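Long-range contacts in glycerol dehydratase (Clostridium butyricum, PDB 1R9D), which dehydrates glycerol without vitamin B12, probably as a glycyl-radical lyase related to pyruvate formate lyase: residues P80-Q84 against N319-V324; V167-L173 against L266-H271; A393-R397 against L710-L716; Q593-K597 against P656-K660; P600-N604 against C675-G679. All coordinates share one frame; numbering follows the deposited sequence.

How the contacts relate
From the N terminus, contact 1 closes the first loop, some 230 residues long, joining the chain after helix 47-61 to the loop after helix 304-317. Contact 2 falls within that loop and packs helix 169-190 against helix 260-277; the two touch where Ile321 meets Trp268 and His271. Contact 3 opens only after contact 1 has closed, bringing helix 386-397 to the start of helix 712-728. Its long loop encloses contacts 4 and 5, whose segments alternate along the chain, so that they cross. These two are neighbours, centres about 15 Å apart, and tie the chain around helix 590-597 to the segments between helices 644-650 and 680-687.

Contact 1: P80-Q84 against N319-V324; sequences PRSSQ and NDINKV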
# COMPACT_ATOMS: atom_id res chain seq x y z
N PRO A 80 -29.84 5.69 -24.17
CA PRO A 80 -29.37 4.32 -24.42
C PRO A 80 -28.00 4.29 -25.10
O PRO A 80 -27.56 5.29 -25.67
CB PRO A 80 -30.46 3.73 -25.32
CG PRO A 80 -31.68 4.56 -24.99
CD PRO A 80 -31.10 5.95 -24.88
N ARG A 81 -27.33 3.15 -25.01
CA ARG A 81 -26.03 2.99 -25.67
C ARG A 81 -25.04 4.12 -25.38
O ARG A 81 -24.31 4.54 -26.28
CB ARG A 81 -26.27 2.89 -27.18
CG ARG A 81 -25.24 2.07 -27.93
CD ARG A 81 -25.54 2.10 -29.42
NE ARG A 81 -24.64 1.23 -30.18
CZ ARG A 81 -24.57 1.22 -31.51
NH1 ARG A 81 -25.34 2.03 -32.22
NH2 ARG A 81 -23.73 0.39 -32.12
N SER A 82 -25.02 4.60 -24.14
CA SER A 82 -24.12 5.68 -23.78
C SER A 82 -23.08 5.26 -22.74
O SER A 82 -23.05 4.11 -22.33
CB SER A 82 -24.92 6.89 -23.29
OG SER A 82 -25.76 7.35 -24.34
N SER A 83 -22.24 6.20 -22.31
CA SER A 83 -21.17 5.89 -21.36
C SER A 83 -20.98 6.87 -20.20
O SER A 83 -21.06 8.09 -20.37
CB SER A 83 -19.85 5.77 -22.13
OG SER A 83 -18.73 5.64 -21.25
N GLN A 84 -20.71 6.32 -19.02
CA GLN A 84 -20.44 7.13 -17.84
C GLN A 84 -18.93 7.36 -17.90
O GLN A 84 -18.24 6.80 -18.77
CB GLN A 84 -20.78 6.39 -16.54
CG GLN A 84 -22.27 6.18 -16.25
CD GLN A 84 -23.01 7.46 -15.90
OE1 GLN A 84 -22.40 8.46 -15.53
NE2 GLN A 84 -24.34 7.43 -16.01
N ASN A 319 -26.63 -4.69 -25.19
CA ASN A 319 -26.26 -3.72 -26.22
C ASN A 319 -26.46 -2.29 -25.71
O ASN A 319 -26.13 -1.32 -26.39
CB ASN A 319 -27.13 -3.93 -27.47
CG ASN A 319 -26.67 -5.10 -28.31
OD1 ASN A 319 -25.74 -4.97 -29.11
ND2 ASN A 319 -27.30 -6.25 -28.13
N ASP A 320 -26.97 -2.17 -24.49
CA ASP A 320 -27.22 -0.86 -23.90
C ASP A 320 -25.97 -0.24 -23.30
O ASP A 320 -25.84 0.98 -23.22
CB ASP A 320 -28.30 -0.98 -22.82
CG ASP A 320 -28.94 0.35 -22.51
OD1 ASP A 320 -29.52 0.49 -21.40
OD2 ASP A 320 -28.88 1.26 -23.37
N ILE A 321 -25.03 -1.08 -22.89
CA ILE A 321 -23.79 -0.62 -22.29
C ILE A 321 -22.79 -0.12 -23.33
O ILE A 321 -22.64 -0.73 -24.39
CB ILE A 321 -23.14 -1.75 -21.46
CG1 ILE A 321 -24.14 -2.25 -20.40
CG2 ILE A 321 -21.85 -1.26 -20.81
CD1 ILE A 321 -23.62 -3.37 -19.52
N ASN A 322 -22.13 1.00 -23.04
CA ASN A 322 -21.13 1.55 -23.94
C ASN A 322 -19.98 2.11 -23.11
O ASN A 322 -20.11 2.25 -21.89
CB ASN A 322 -21.73 2.65 -24.82
CG ASN A 322 -21.00 2.78 -26.16
OD1 ASN A 322 -19.85 2.38 -26.30
ND2 ASN A 322 -21.68 3.37 -27.14
N LYS A 323 -18.88 2.44 -23.77
CA LYS A 323 -17.69 2.94 -23.10
C LYS A 323 -16.87 3.88 -23.98
O LYS A 323 -16.33 3.46 -25.00
CB LYS A 323 -16.82 1.73 -22.69
CG LYS A 323 -15.41 2.05 -22.20
CD LYS A 323 -14.66 0.75 -21.91
CE LYS A 323 -13.25 0.99 -21.40
NZ LYS A 323 -12.58 -0.31 -21.09
N VAL A 324 -16.77 5.14 -23.59
CA VAL A 324 -16.00 6.11 -24.36
C VAL A 324 -14.51 5.93 -24.06
O VAL A 324 -14.11 5.68 -22.92
CB VAL A 324 -16.43 7.57 -24.04
CG1 VAL A 324 -16.12 7.90 -22.58
CG2 VAL A 324 -15.74 8.53 -24.98
O HOH W 1 -23.04 2.34 -20.31
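Asp320, Asn322 and Ser83 carry the direct hydrogen bonds between these two buried loop segments, and each bond pairs a side chain with a backbone group. Arg81 N donates to Asp320 OD2 at 2.9 Å, meeting the oxygen almost in line with its C-O bond, while CA and CB of Pro80 lie beside the same oxygen. The traffic then reverses: Asn322 ND2 donates to Arg81 O at 3.0 Å. That bond is nearly straight (166°) and lies in the amide plane of Asn322, yet it reaches the peptide oxygen from above the carbonyl plane. The other end of this amide is also held, since Asn322 OD1 accepts from Lys323 N at 2.7 Å, which fixes its rotation. Ser83 OG works both ways, accepting from Val324 N at 3.1 Å and donating to Gln84 O at 2.8 Å on an in-plane lone pair; its anti position to the backbone N (chi1 172°) turns it to the opposite loop.

One water adds an indirect link. It donates to Ser82 O at 2.7 Å and accepts from Asn322 N at 3.2 Å.

The remaining touches are van der Waals contacts of carbon with oxygen, such as Val324 CG1 beside Ser83 OG and Arg81 CG near Asn319 O. Beyond the pair, Asp320 OD1 forms a salt bridge with Arg67, Arg81 NH1 bonds Gln767, and Lys323 NZ, bonded to Asn279 and His281, belongs to a side chain about 8 Å from the bound glycerol. The loops are therefore held in position by directional polar bonds, with side chains supplying partners to buried peptide groups.

Contact 2: V167-L173 against L266-H271; sequences VDYGKVL and LFWFIH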
# COMPACT_ATOMS: atom_id res chain seq x y z
N VAL A 167 -17.53 -13.69 -13.80
CA VAL A 167 -17.73 -13.98 -12.39
C VAL A 167 -18.58 -15.22 -12.16
O VAL A 167 -19.10 -15.81 -13.11
CB VAL A 167 -18.38 -12.78 -11.66
CG1 VAL A 167 -17.53 -11.54 -11.86
CG2 VAL A 167 -19.80 -12.55 -12.16
N ASP A 168 -18.73 -15.60 -10.90
CA ASP A 168 -19.51 -16.78 -10.55
C ASP A 168 -21.00 -16.42 -10.55
O ASP A 168 -21.63 -16.39 -9.49
CB ASP A 168 -19.10 -17.27 -9.16
CG ASP A 168 -19.48 -18.72 -8.91
OD1 ASP A 168 -20.40 -19.23 -9.59
OD2 ASP A 168 -18.87 -19.35 -8.01
N TYR A 169 -21.55 -16.14 -11.73
CA TYR A 169 -22.97 -15.78 -11.84
C TYR A 169 -23.86 -16.84 -11.20
O TYR A 169 -24.82 -16.52 -10.51
CB TYR A 169 -23.38 -15.61 -13.31
CG TYR A 169 -22.76 -14.45 -14.05
CD1 TYR A 169 -21.60 -14.62 -14.82
CD2 TYR A 169 -23.34 -13.18 -14.01
CE1 TYR A 169 -21.04 -13.55 -15.53
CE2 TYR A 169 -22.79 -12.10 -14.72
CZ TYR A 169 -21.65 -12.30 -15.48
OH TYR A 169 -21.11 -11.25 -16.20
N GLY A 170 -23.52 -18.10 -11.44
CA GLY A 170 -24.30 -19.20 -10.90
C GLY A 170 -24.44 -19.18 -9.39
O GLY A 170 -25.50 -19.50 -8.86
N LYS A 171 -23.37 -18.81 -8.70
CA LYS A 171 -23.39 -18.77 -7.25
C LYS A 171 -24.31 -17.68 -6.72
O LYS A 171 -25.11 -17.92 -5.82
CB LYS A 171 -21.98 -18.54 -6.70
CG LYS A 171 -21.90 -18.48 -5.18
CD LYS A 171 -20.47 -18.26 -4.72
CE LYS A 171 -20.36 -18.24 -3.20
NZ LYS A 171 -18.95 -17.99 -2.77
N VAL A 172 -24.19 -16.47 -7.27
CA VAL A 172 -25.02 -15.36 -6.83
C VAL A 172 -26.50 -15.60 -7.16
O VAL A 172 -27.38 -15.19 -6.40
CB VAL A 172 -24.57 -14.03 -7.45
CG1 VAL A 172 -25.41 -12.88 -6.90
CG2 VAL A 172 -23.09 -13.79 -7.14
N LEU A 173 -26.77 -16.25 -8.28
CA LEU A 173 -28.15 -16.53 -8.66
C LEU A 173 -28.77 -17.45 -7.61
O LEU A 173 -29.96 -17.36 -7.31
CB LEU A 173 -28.22 -17.21 -10.04
CG LEU A 173 -28.04 -16.30 -11.26
CD1 LEU A 173 -27.93 -17.14 -12.52
CD2 LEU A 173 -29.21 -15.34 -11.36
N LEU A 266 -32.05 -11.04 -12.07
CA LEU A 266 -30.93 -11.00 -11.14
C LEU A 266 -29.61 -11.07 -11.91
O LEU A 266 -28.62 -10.41 -11.56
CB LEU A 266 -31.03 -12.15 -10.13
CG LEU A 266 -29.93 -12.24 -9.06
CD1 LEU A 266 -29.70 -10.88 -8.41
CD2 LEU A 266 -30.32 -13.28 -8.02
N PHE A 267 -29.60 -11.87 -12.98
CA PHE A 267 -28.40 -11.99 -13.81
C PHE A 267 -28.02 -10.59 -14.30
O PHE A 267 -26.87 -10.18 -14.17
CB PHE A 267 -28.66 -12.88 -15.03
CG PHE A 267 -27.65 -12.71 -16.12
CD1 PHE A 267 -26.40 -13.30 -16.03
CD2 PHE A 267 -27.93 -11.89 -17.22
CE1 PHE A 267 -25.43 -13.09 -17.01
CE2 PHE A 267 -26.97 -11.67 -18.20
CZ PHE A 267 -25.72 -12.27 -18.09
N TRP A 268 -28.98 -9.87 -14.87
CA TRP A 268 -28.69 -8.54 -15.38
C TRP A 268 -28.21 -7.57 -14.32
O TRP A 268 -27.33 -6.76 -14.58
CB TRP A 268 -29.89 -7.96 -16.13
CG TRP A 268 -29.57 -6.61 -16.70
CD1 TRP A 268 -30.07 -5.41 -16.30
CD2 TRP A 268 -28.59 -6.33 -17.70
NE1 TRP A 268 -29.45 -4.39 -16.97
CE2 TRP A 268 -28.53 -4.92 -17.84
CE3 TRP A 268 -27.74 -7.12 -18.49
CZ2 TRP A 268 -27.66 -4.29 -18.74
CZ3 TRP A 268 -26.88 -6.49 -19.39
CH2 TRP A 268 -26.84 -5.09 -19.50
N PHE A 269 -28.78 -7.62 -13.12
CA PHE A 269 -28.34 -6.71 -12.07
C PHE A 269 -26.88 -7.00 -11.69
O PHE A 269 -26.10 -6.09 -11.47
CB PHE A 269 -29.23 -6.81 -10.82
CG PHE A 269 -30.48 -5.98 -10.90
CD1 PHE A 269 -30.42 -4.63 -11.24
CD2 PHE A 269 -31.72 -6.55 -10.64
CE1 PHE A 269 -31.58 -3.85 -11.31
CE2 PHE A 269 -32.89 -5.78 -10.71
CZ PHE A 269 -32.82 -4.43 -11.05
N ILE A 270 -26.53 -8.28 -11.62
CA ILE A 270 -25.15 -8.64 -11.30
C ILE A 270 -24.24 -8.04 -12.38
O ILE A 270 -23.28 -7.32 -12.08
CB ILE A 270 -24.94 -10.17 -11.30
CG1 ILE A 270 -25.73 -10.81 -10.15
CG2 ILE A 270 -23.46 -10.49 -11.17
CD1 ILE A 270 -25.81 -12.31 -10.25
N HIS A 271 -24.57 -8.33 -13.63
CA HIS A 271 -23.79 -7.85 -14.77
C HIS A 271 -23.73 -6.33 -14.81
O HIS A 271 -22.66 -5.74 -14.99
CB HIS A 271 -24.39 -8.38 -16.07
CG HIS A 271 -23.50 -8.22 -17.27
ND1 HIS A 271 -22.47 -9.09 -17.55
CD2 HIS A 271 -23.47 -7.27 -18.23
CE1 HIS A 271 -21.85 -8.69 -18.65
NE2 HIS A 271 -22.43 -7.58 -19.08
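The ring of Tyr169 is covered on both faces: Phe267 CE1 lies 3.5 Å above one, offset toward the rim, and Val167 CG2 sits over the centre of the other. The Tyr169 and Phe267 rings, with centroids 5.1 Å apart, are inclined at 39°, neither stacked nor edge-to-face. At the edge of the tyrosine, OH is hydrogen-bonded to His271 ND1 at 2.9 Å, and it lies near the imidazole plane too, so the two groups meet rim to rim; either could be the donor. His271 NE2 is bonded to Gln340, which leaves the imidazole gripped at both nitrogens.

Ile270 fills the middle. Its two branches diverge: CG2, anti to the backbone N, comes to 3.9 Å from Tyr169 CD2, whereas CG1, anti to the carbonyl carbon (chi1 -66°), carries CD1 toward Val172. There CD1 and Val172 CG1 meet tip to tip at 3.4 Å, closer than usual for two methyls. Farther along, Leu173 and Leu266 lie alongside, pointing contrary ways, Leu173 CD2 lying 3.9 Å from Leu266 CB and 3.8 Å from Phe267 N.

Helix 169-190 starts here: Asp168 is its N-cap, and OD1 accepts from Lys171 N. Helix 288-298 covers Leu173 and Phe267 through Tyr291, and Phe288 packs edge-to-face on Phe267. The axes of segments 169-173 and 266-271 pass 10.1 Å apart with their directions at 122°, an apolar helix-helix interface with one buried tyrosine-histidine bond, set in a helix-rich part of the pyruvate formate lyase-like fold.

Contact 3: A393-R397 against L710-L716; sequences AELTR and LKGDNGL
Leu716 and Arg397 are the main contacts of a helix-helix crossing, in which the end of helix 386-397 lies across the beginning of helix 712-728. The axes of segments 393-397 and 712-716 run at 109° to each other and come within 10.3 Å, joining a pyruvate formate lyase-like segment to one of the glycine radical family.

The tight side centres on Leu716. Its CD2 packs on Ala393, 3.8 Å from CB, and its CD1 rests on the aliphatic part of Glu394, 3.7 Å from CG. The same leucine lies over one face of the Arg397 guanidinium, with CD2 3.8 Å above its plane and near its centre. Leu719, one turn along, continues this apolar side against Ala393 and Leu710, while the carboxylate of Glu394 turns elsewhere, to Arg391 and Gly5.

Toward solvent the contact becomes polar. Arg397 CG passes Leu710 CB at 3.9 Å, and a bend at chi3 (63°) then swings the guanidinium so that its edge meets the incoming loop. NH1 donates to Leu710 O at 3.1 Å, a bond of 163° lying in the carbonyl plane and close to the guanidinium plane. Asp713 is linked to the arginine through a water in the guanidinium plane, which accepts from Arg397 NH1 at 3.1 Å and donates to Asp713 OD1 at 2.9 Å.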
# COMPACT_ATOMS: atom_id res chain seq x y z
N ALA A 393 -24.26 -23.53 -37.76
CA ALA A 393 -23.98 -23.22 -39.16
C ALA A 393 -25.12 -22.38 -39.75
O ALA A 393 -24.88 -21.48 -40.54
CB ALA A 393 -23.80 -24.50 -39.96
N GLU A 394 -26.36 -22.69 -39.37
CA GLU A 394 -27.52 -21.93 -39.85
C GLU A 394 -27.40 -20.48 -39.41
O GLU A 394 -27.76 -19.56 -40.14
CB GLU A 394 -28.83 -22.48 -39.28
CG GLU A 394 -29.39 -23.72 -39.94
CD GLU A 394 -30.87 -23.89 -39.63
OE1 GLU A 394 -31.70 -23.17 -40.24
OE2 GLU A 394 -31.20 -24.74 -38.77
N LEU A 395 -26.92 -20.27 -38.18
CA LEU A 395 -26.76 -18.92 -37.66
C LEU A 395 -25.69 -18.19 -38.47
O LEU A 395 -25.86 -17.03 -38.84
CB LEU A 395 -26.36 -18.96 -36.19
CG LEU A 395 -26.03 -17.61 -35.54
CD1 LEU A 395 -27.21 -16.64 -35.67
CD2 LEU A 395 -25.67 -17.82 -34.09
N THR A 396 -24.59 -18.87 -38.75
CA THR A 396 -23.52 -18.26 -39.54
C THR A 396 -24.05 -17.78 -40.89
O THR A 396 -23.65 -16.74 -41.39
CB THR A 396 -22.36 -19.26 -39.79
OG1 THR A 396 -21.74 -19.60 -38.54
CG2 THR A 396 -21.33 -18.66 -40.71
N ARG A 397 -24.96 -18.55 -41.47
CA ARG A 397 -25.53 -18.20 -42.77
C ARG A 397 -26.31 -16.88 -42.72
O ARG A 397 -26.52 -16.24 -43.75
CB ARG A 397 -26.43 -19.33 -43.28
CG ARG A 397 -26.99 -19.09 -44.68
CD ARG A 397 -27.47 -20.39 -45.31
NE ARG A 397 -28.58 -20.99 -44.58
CZ ARG A 397 -29.07 -22.20 -44.83
NH1 ARG A 397 -28.55 -22.94 -45.81
NH2 ARG A 397 -30.08 -22.67 -44.11
N LEU A 710 -22.79 -20.79 -48.58
CA LEU A 710 -23.61 -21.30 -47.47
C LEU A 710 -25.01 -21.70 -47.89
O LEU A 710 -25.81 -22.16 -47.07
CB LEU A 710 -23.70 -20.25 -46.36
CG LEU A 710 -22.54 -20.13 -45.36
CD1 LEU A 710 -22.55 -21.34 -44.45
CD2 LEU A 710 -21.22 -19.99 -46.09
N LYS A 711 -25.32 -21.54 -49.18
CA LYS A 711 -26.64 -21.87 -49.70
C LYS A 711 -27.03 -23.34 -49.60
O LYS A 711 -26.24 -24.23 -49.93
CB LYS A 711 -26.74 -21.39 -51.15
CG LYS A 711 -28.06 -21.66 -51.85
CD LYS A 711 -28.19 -20.79 -53.09
CE LYS A 711 -29.41 -21.16 -53.93
NZ LYS A 711 -29.22 -22.45 -54.66
N GLY A 712 -28.24 -23.59 -49.13
CA GLY A 712 -28.74 -24.95 -49.01
C GLY A 712 -28.10 -25.83 -47.96
O GLY A 712 -27.17 -25.42 -47.26
N ASP A 713 -28.61 -27.05 -47.84
CA ASP A 713 -28.08 -27.99 -46.86
C ASP A 713 -26.61 -28.31 -47.11
O ASP A 713 -25.85 -28.48 -46.16
CB ASP A 713 -28.90 -29.28 -46.85
CG ASP A 713 -30.33 -29.05 -46.39
OD1 ASP A 713 -30.54 -28.22 -45.48
OD2 ASP A 713 -31.25 -29.71 -46.93
N ASN A 714 -26.22 -28.39 -48.37
CA ASN A 714 -24.82 -28.67 -48.69
C ASN A 714 -23.94 -27.57 -48.14
O ASN A 714 -22.83 -27.83 -47.66
CB ASN A 714 -24.62 -28.78 -50.21
CG ASN A 714 -25.23 -30.04 -50.78
OD1 ASN A 714 -25.11 -31.12 -50.21
ND2 ASN A 714 -25.87 -29.90 -51.94
N GLY A 715 -24.43 -26.33 -48.20
CA GLY A 715 -23.67 -25.21 -47.68
C GLY A 715 -23.38 -25.38 -46.20
O GLY A 715 -22.27 -25.13 -45.74
N LEU A 716 -24.39 -25.82 -45.45
CA LEU A 716 -24.24 -26.02 -44.01
C LEU A 716 -23.31 -27.21 -43.74
O LEU A 716 -22.49 -27.16 -42.83
CB LEU A 716 -25.60 -26.27 -43.37
CG LEU A 716 -26.64 -25.14 -43.52
CD1 LEU A 716 -27.91 -25.53 -42.78
CD2 LEU A 716 -26.09 -23.83 -42.98
O HOH W 2 -30.50 -25.38 -45.87

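Contact 4: Q593-K597 against P656-K660; sequences QALLK and PDGRK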
# COMPACT_ATOMS: atom_id res chain seq x y z
N GLN A 593 10.17 -5.45 -55.39
CA GLN A 593 8.93 -5.68 -54.66
C GLN A 593 8.18 -6.87 -55.25
O GLN A 593 7.58 -7.66 -54.51
CB GLN A 593 8.04 -4.43 -54.71
CG GLN A 593 6.66 -4.63 -54.08
CD GLN A 593 5.82 -3.37 -54.10
OE1 GLN A 593 5.90 -2.56 -55.02
NE2 GLN A 593 4.97 -3.22 -53.09
N ALA A 594 8.21 -7.01 -56.57
CA ALA A 594 7.53 -8.11 -57.24
C ALA A 594 8.14 -9.44 -56.82
O ALA A 594 7.45 -10.45 -56.66
CB ALA A 594 7.61 -7.95 -58.75
N LEU A 595 9.46 -9.44 -56.67
CA LEU A 595 10.20 -10.63 -56.28
C LEU A 595 9.74 -11.05 -54.88
O LEU A 595 9.51 -12.23 -54.61
CB LEU A 595 11.69 -10.29 -56.26
CG LEU A 595 12.73 -11.34 -56.64
CD1 LEU A 595 12.34 -12.03 -57.95
CD2 LEU A 595 14.08 -10.66 -56.77
N LEU A 596 9.57 -10.06 -54.01
CA LEU A 596 9.12 -10.31 -52.64
C LEU A 596 7.68 -10.79 -52.62
O LEU A 596 7.35 -11.76 -51.94
CB LEU A 596 9.27 -9.04 -51.81
CG LEU A 596 10.68 -8.46 -51.70
CD1 LEU A 596 10.63 -7.20 -50.85
CD2 LEU A 596 11.64 -9.48 -51.10
N LYS A 597 6.81 -10.13 -53.38
CA LYS A 597 5.40 -10.51 -53.43
C LYS A 597 5.20 -11.91 -54.00
O LYS A 597 4.26 -12.61 -53.63
CB LYS A 597 4.60 -9.52 -54.28
CG LYS A 597 4.43 -8.16 -53.66
CD LYS A 597 3.50 -7.30 -54.51
CE LYS A 597 3.27 -5.94 -53.88
NZ LYS A 597 2.39 -5.09 -54.74
N PRO A 656 9.45 -6.96 -45.82
CA PRO A 656 9.98 -7.95 -46.77
C PRO A 656 8.97 -8.82 -47.52
O PRO A 656 9.32 -9.46 -48.51
CB PRO A 656 10.91 -8.80 -45.90
CG PRO A 656 11.38 -7.83 -44.87
CD PRO A 656 10.11 -7.10 -44.51
N ASP A 657 7.72 -8.86 -47.06
CA ASP A 657 6.71 -9.66 -47.74
C ASP A 657 6.15 -8.91 -48.95
O ASP A 657 5.33 -9.45 -49.70
CB ASP A 657 5.57 -10.03 -46.78
CG ASP A 657 4.93 -8.82 -46.12
OD1 ASP A 657 5.49 -7.71 -46.24
OD2 ASP A 657 3.87 -8.98 -45.47
N GLY A 658 6.59 -7.67 -49.14
CA GLY A 658 6.13 -6.87 -50.26
C GLY A 658 5.06 -5.85 -49.90
O GLY A 658 4.58 -5.11 -50.77
N ARG A 659 4.69 -5.82 -48.63
CA ARG A 659 3.67 -4.89 -48.13
C ARG A 659 4.26 -3.47 -48.06
O ARG A 659 5.36 -3.28 -47.55
CB ARG A 659 3.21 -5.34 -46.73
CG ARG A 659 2.25 -4.37 -46.05
CD ARG A 659 1.96 -4.76 -44.60
NE ARG A 659 1.84 -3.55 -43.79
CZ ARG A 659 2.87 -2.78 -43.45
NH1 ARG A 659 4.10 -3.10 -43.83
NH2 ARG A 659 2.66 -1.65 -42.77
N LYS A 660 3.53 -2.48 -48.56
CA LYS A 660 4.01 -1.10 -48.54
C LYS A 660 3.78 -0.42 -47.19
O LYS A 660 2.89 -0.80 -46.43
CB LYS A 660 3.34 -0.28 -49.63
CG LYS A 660 3.59 -0.80 -51.03
CD LYS A 660 3.30 0.26 -52.09
CE LYS A 660 4.27 1.43 -51.94
NZ LYS A 660 4.09 2.44 -53.01
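An Asx turn brings Gly658 against Gln593 and Lys597 on the last turn of helix 590-597. Within the turn Asp657 OD1 accepts from Arg659 N at 3.2 Å, approached from above the carboxylate plane; it also bonds Thr655 OG1, so two donors hold the carboxylate oxygen that shapes the bend.

The carbonyl of Gly658 points at the end of the Gln593 side chain, which claims it. Gln593 NE2 donates to Gly658 O at 3.0 Å in a nearly straight bond (170°). The oxygen lies exactly in the glutamine amide plane, although the nitrogen is tilted 22° from the plane of the carbonyl. Gln593 reaches it as an extended chain, with CG anti to the backbone N (chi1 174°). Lys660 crosses this arm at about a right angle, its CG 3.5 Å from Gln593 NE2. On the other flank Lys597 runs extended past the glycine, CG 4.0 Å from Gly658 CA and CE 3.5 Å from Gly658 O. Having no side chain, Gly658 can lie this close to the helix.

Leu596 meets the carbonyl of Pro656 rather than its ring: CB lies 3.3 Å from Pro656 O, with CD1 and CD2 also beside that oxygen.

Leu596 packs further on Leu578 of helix 575-583 and on Phe586. The Pro656 ring fits among three helices, touching Ser559 of helix 553-569, Val457 and Ile461 of helix 453-461, and Leu582 of helix 575-583, so the turn is wedged between helix 590-597 and this group.

Contact 5: P600-N604 against C675-G679; sequences PKFGN and CDVSG
The amide of Asn604 reaches across to the loop 675-679 and engages it with both ends. Its OD1 accepts twice, from Ser678 OG at 2.7 Å and from Val677 N at 3.1 Å, the latter in the carbonyl plane on a lone pair. Its ND2 donates to Cys675 O at 2.8 Å, and again to Lys601 O of its own loop at 3.1 Å. Both acceptors lie within 9° of the amide plane, so four bonds fix the rotation of this group; with CG beside the backbone N (chi1 -67°), the amide is swung to the facing loop.

Around the amide the contacts are looser. Lys601 CD lies against Cys675 SG at 3.8 Å, and Gly603 O faces Asp676 CB at 3.6 Å. A water bridges the backbones, donating to Gly603 O at 2.9 Å and accepting from Ser678 N at 2.7 Å; it also donates to Gly679 O.

Farther out, the two loops are tied to their surroundings. Asp676 turns its carboxylate away to Thr783 and His785 near the C terminus, while the bent chain of Lys601 curls back so that NZ bonds Leu596 O and Ala599 O. Phe602 N is bonded to Asp558 of helix 553-569.

Gly679 stands at the N-cap of helix 680-687. Phe602 packs on that helix at Ser686 and Val687, on helix 607-624 at Asp610 and Ala613, and on Ala554 of helix 553-569, placing the paired loops beside all three helices.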
# COMPACT_ATOMS: atom_id res chain seq x y z
N PRO A 600 6.80 -17.45 -51.59
CA PRO A 600 5.70 -18.24 -51.01
C PRO A 600 4.95 -17.50 -49.90
O PRO A 600 5.57 -16.89 -49.03
CB PRO A 600 6.41 -19.49 -50.48
CG PRO A 600 7.63 -19.59 -51.34
CD PRO A 600 8.08 -18.16 -51.47
N LYS A 601 3.62 -17.57 -49.92
CA LYS A 601 2.79 -16.89 -48.92
C LYS A 601 2.02 -17.83 -47.99
O LYS A 601 1.53 -18.89 -48.40
CB LYS A 601 1.80 -15.95 -49.61
CG LYS A 601 2.46 -14.79 -50.36
CD LYS A 601 3.04 -13.76 -49.41
CE LYS A 601 3.77 -12.63 -50.15
NZ LYS A 601 5.09 -13.06 -50.70
N PHE A 602 1.91 -17.42 -46.73
CA PHE A 602 1.19 -18.17 -45.70
C PHE A 602 -0.28 -18.32 -46.08
O PHE A 602 -0.90 -17.38 -46.57
CB PHE A 602 1.32 -17.40 -44.38
CG PHE A 602 0.58 -18.01 -43.22
CD1 PHE A 602 0.97 -19.24 -42.69
CD2 PHE A 602 -0.47 -17.32 -42.62
CE1 PHE A 602 0.32 -19.77 -41.58
CE2 PHE A 602 -1.13 -17.84 -41.50
CZ PHE A 602 -0.73 -19.07 -40.98
N GLY A 603 -0.84 -19.50 -45.85
CA GLY A 603 -2.25 -19.72 -46.17
C GLY A 603 -2.53 -20.54 -47.41
O GLY A 603 -3.67 -20.61 -47.86
N ASN A 604 -1.49 -21.16 -47.96
CA ASN A 604 -1.63 -21.99 -49.17
C ASN A 604 -1.13 -23.42 -48.94
O ASN A 604 -0.90 -24.17 -49.90
CB ASN A 604 -0.85 -21.35 -50.32
CG ASN A 604 -1.45 -20.04 -50.75
OD1 ASN A 604 -2.50 -20.01 -51.40
ND2 ASN A 604 -0.80 -18.94 -50.39
N CYS A 675 -3.61 -13.27 -50.27
CA CYS A 675 -2.50 -14.22 -50.30
C CYS A 675 -2.92 -15.67 -50.32
O CYS A 675 -2.19 -16.53 -50.83
CB CYS A 675 -1.57 -13.97 -49.11
SG CYS A 675 -0.58 -12.47 -49.30
N ASP A 676 -4.09 -15.96 -49.76
CA ASP A 676 -4.61 -17.32 -49.74
C ASP A 676 -5.45 -17.55 -51.00
O ASP A 676 -6.64 -17.26 -51.04
CB ASP A 676 -5.43 -17.57 -48.45
CG ASP A 676 -6.36 -16.41 -48.09
OD1 ASP A 676 -6.09 -15.25 -48.46
OD2 ASP A 676 -7.37 -16.67 -47.40
N VAL A 677 -4.79 -18.08 -52.02
CA VAL A 677 -5.41 -18.33 -53.32
C VAL A 677 -5.60 -19.81 -53.64
O VAL A 677 -5.77 -20.18 -54.80
CB VAL A 677 -4.57 -17.69 -54.44
CG1 VAL A 677 -4.47 -16.19 -54.22
CG2 VAL A 677 -3.17 -18.32 -54.45
N SER A 678 -5.58 -20.65 -52.61
CA SER A 678 -5.73 -22.08 -52.82
C SER A 678 -6.98 -22.67 -52.18
O SER A 678 -7.10 -23.89 -52.04
CB SER A 678 -4.49 -22.81 -52.29
OG SER A 678 -3.30 -22.22 -52.82
N GLY A 679 -7.93 -21.82 -51.82
CA GLY A 679 -9.15 -22.31 -51.20
C GLY A 679 -9.13 -22.23 -49.68
O GLY A 679 -8.06 -22.13 -49.08
O HOH W 3 -5.78 -20.56 -49.87